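Local coordinates for protein chitinase (Thermococcus chitonophagus, PDB 5XSW) that probably hydrolyses chitin as an endochitinase and, in this crystal form, holds a glycan ligand in a pocket of its helical domain, at residues K12-L17 and I85-K90. Residues are numbered along the deposited sequence; the frame is centred on the assembly and turned at random.
Sequences KITVEL and IIEIQK
With its chi1 at -86°, Glu87 sets CG beside its own backbone N, and Lys12 places CG anti to the backbone N (chi1 -179°); from these starts both extended chains run out over one face of an antiparallel β-sheet and cross obliquely. There Lys12 NZ forms a salt bridge with Glu87 OE1 at 3.2 Å. Thr14, the cross-strand neighbour of Glu87 in a non-hydrogen-bonded pair, lies alongside it, with OG1 3.2 Å from Glu87 CG; a water bonded to Thr14 OG1 donates weakly to Glu87 OE2, so each carboxylate oxygen has its own partner. Register rests on two hydrogen-bonded pairs, Ile13 with Ile88 (Ile13 N to Ile88 O 2.7 Å) and Val15 with Ile86, each closed by two reciprocal N-H...O bonds. Those at Val15 and Ile86 are almost straight, 177° at hydrogen. The apolar face carries Ile13, Val15, Ile86 and Ile88, all buried, with Ile13 CB 4.1 Å from Ile88 CB. Strands 12-21 and 80-89 are the inner pair of the four-stranded sheet in the β-domain that begins this crystallised fragment, flanked by strands 3-9 and 45-51. At the end of the pairing Lys90, salt-bridged to Glu8 through NZ, crosses Ile13, whose CD1 meets Lys90 CB at 3.8 Å.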
loop_
_atom_site.group_PDB
_atom_site.type_symbol
_atom_site.label_atom_id
_atom_site.label_comp_id
_atom_site.label_asym_id
_atom_site.label_seq_id
_atom_site.Cartn_x
_atom_site.Cartn_y
_atom_site.Cartn_z
ATOM N N LYS A 12 2.718 40.525 -30.676
ATOM C CA LYS A 12 3.128 39.536 -29.666
ATOM C C LYS A 12 2.713 39.877 -28.218
ATOM O O LYS A 12 3.147 40.881 -27.607
ATOM C CB LYS A 12 4.639 39.325 -29.759
ATOM C CG LYS A 12 5.210 38.295 -28.779
ATOM C CD LYS A 12 6.626 37.899 -29.206
ATOM C CE LYS A 12 7.486 37.452 -28.041
ATOM N NZ LYS A 12 8.866 37.094 -28.498
ATOM N N ILE A 13 1.849 39.021 -27.671
ATOM C CA ILE A 13 1.373 39.151 -26.292
ATOM C C ILE A 13 2.112 38.170 -25.389
ATOM O O ILE A 13 2.119 36.971 -25.659
ATOM C CB ILE A 13 -0.095 38.839 -26.164
ATOM C CG1 ILE A 13 -0.920 39.810 -26.999
ATOM C CG2 ILE A 13 -0.532 38.864 -24.694
ATOM C CD1 ILE A 13 -2.289 39.306 -27.281
ATOM N N THR A 14 2.739 38.687 -24.345
ATOM C CA THR A 14 3.481 37.841 -23.414
ATOM C C THR A 14 2.849 37.894 -22.008
ATOM O O THR A 14 2.723 38.966 -21.392
ATOM C CB THR A 14 4.962 38.242 -23.368
ATOM O OG1 THR A 14 5.556 37.925 -24.635
ATOM C CG2 THR A 14 5.693 37.434 -22.284
ATOM N N VAL A 15 2.447 36.716 -21.521
ATOM C CA VAL A 15 1.784 36.580 -20.224
ATOM C C VAL A 15 2.625 35.682 -19.272
ATOM O O VAL A 15 3.164 34.666 -19.693
ATOM C CB VAL A 15 0.373 35.974 -20.400
ATOM C CG1 VAL A 15 -0.254 35.614 -19.049
ATOM C CG2 VAL A 15 -0.538 36.913 -21.164
ATOM N N GLU A 16 2.734 36.085 -18.006
ATOM C CA GLU A 16 3.317 35.241 -16.980
ATOM C C GLU A 16 2.233 34.698 -16.065
ATOM O O GLU A 16 1.455 35.453 -15.455
ATOM C CB GLU A 16 4.334 35.996 -16.167
ATOM C CG GLU A 16 4.951 35.133 -15.085
ATOM C CD GLU A 16 6.240 35.706 -14.549
ATOM O OE1 GLU A 16 7.203 34.929 -14.326
ATOM O OE2 GLU A 16 6.278 36.938 -14.336
ATOM N N LEU A 17 2.189 33.374 -15.977
ATOM C CA LEU A 17 1.277 32.672 -15.090
ATOM C C LEU A 17 2.044 32.127 -13.870
ATOM O O LEU A 17 3.036 31.458 -14.056
ATOM C CB LEU A 17 0.617 31.525 -15.842
ATOM C CG LEU A 17 -0.198 30.563 -14.972
ATOM C CD1 LEU A 17 -1.430 31.248 -14.384
ATOM C CD2 LEU A 17 -0.568 29.349 -15.786
ATOM N N ILE A 85 5.684 31.122 -18.749
ATOM C CA ILE A 85 5.613 32.227 -19.712
ATOM C C ILE A 85 4.951 31.757 -20.984
ATOM O O ILE A 85 5.388 30.788 -21.623
ATOM C CB ILE A 85 6.986 32.796 -20.000
ATOM C CG1 ILE A 85 7.535 33.366 -18.704
ATOM C CG2 ILE A 85 6.884 33.906 -21.105
ATOM C CD1 ILE A 85 8.991 33.318 -18.650
ATOM N N ILE A 86 3.849 32.437 -21.313
ATOM C CA ILE A 86 3.017 32.140 -22.465
ATOM C C ILE A 86 3.144 33.299 -23.476
ATOM O O ILE A 86 2.952 34.462 -23.122
ATOM C CB ILE A 86 1.536 32.004 -22.087
ATOM C CG1 ILE A 86 1.338 30.921 -21.003
ATOM C CG2 ILE A 86 0.664 31.782 -23.333
ATOM C CD1 ILE A 86 0.075 31.128 -20.216
ATOM N N GLU A 87 3.487 32.968 -24.709
ATOM C CA GLU A 87 3.565 33.979 -25.765
ATOM C C GLU A 87 2.510 33.712 -26.817
ATOM O O GLU A 87 2.428 32.598 -27.351
ATOM C CB GLU A 87 4.954 34.004 -26.375
ATOM C CG GLU A 87 5.883 34.923 -25.575
ATOM C CD GLU A 87 7.346 34.746 -25.923
ATOM O OE1 GLU A 87 7.647 34.458 -27.114
ATOM O OE2 GLU A 87 8.180 34.886 -24.992
ATOM N N ILE A 88 1.696 34.739 -27.096
ATOM C CA ILE A 88 0.558 34.609 -27.991
ATOM C C ILE A 88 0.739 35.593 -29.180
ATOM O O ILE A 88 1.113 36.754 -28.981
ATOM C CB ILE A 88 -0.763 34.967 -27.274
ATOM C CG1 ILE A 88 -0.995 34.103 -26.029
ATOM C CG2 ILE A 88 -1.982 34.804 -28.231
ATOM C CD1 ILE A 88 -1.406 32.712 -26.373
ATOM N N GLN A 89 0.473 35.142 -30.384
ATOM C CA GLN A 89 0.334 36.071 -31.516
ATOM C C GLN A 89 -1.101 36.592 -31.644
ATOM O O GLN A 89 -2.018 35.808 -31.892
ATOM C CB GLN A 89 0.738 35.382 -32.795
ATOM C CG GLN A 89 0.639 36.275 -34.014
ATOM C CD GLN A 89 1.360 35.644 -35.161
ATOM O OE1 GLN A 89 2.576 35.802 -35.293
ATOM N NE2 GLN A 89 0.631 34.862 -35.971
ATOM N N LYS A 90 -1.293 37.903 -31.470
ATOM C CA LYS A 90 -2.651 38.477 -31.332
ATOM C C LYS A 90 -3.533 38.238 -32.557
ATOM O O LYS A 90 -3.100 38.452 -33.684
ATOM C CB LYS A 90 -2.553 39.977 -31.049
ATOM C CG LYS A 90 -3.857 40.647 -30.659
ATOM C CD LYS A 90 -3.550 42.045 -30.161
ATOM C CE LYS A 90 -4.786 42.770 -29.676
ATOM N NZ LYS A 90 -4.466 44.114 -29.127
HETATM O O HOH W 1 8.386 37.782 -24.602
#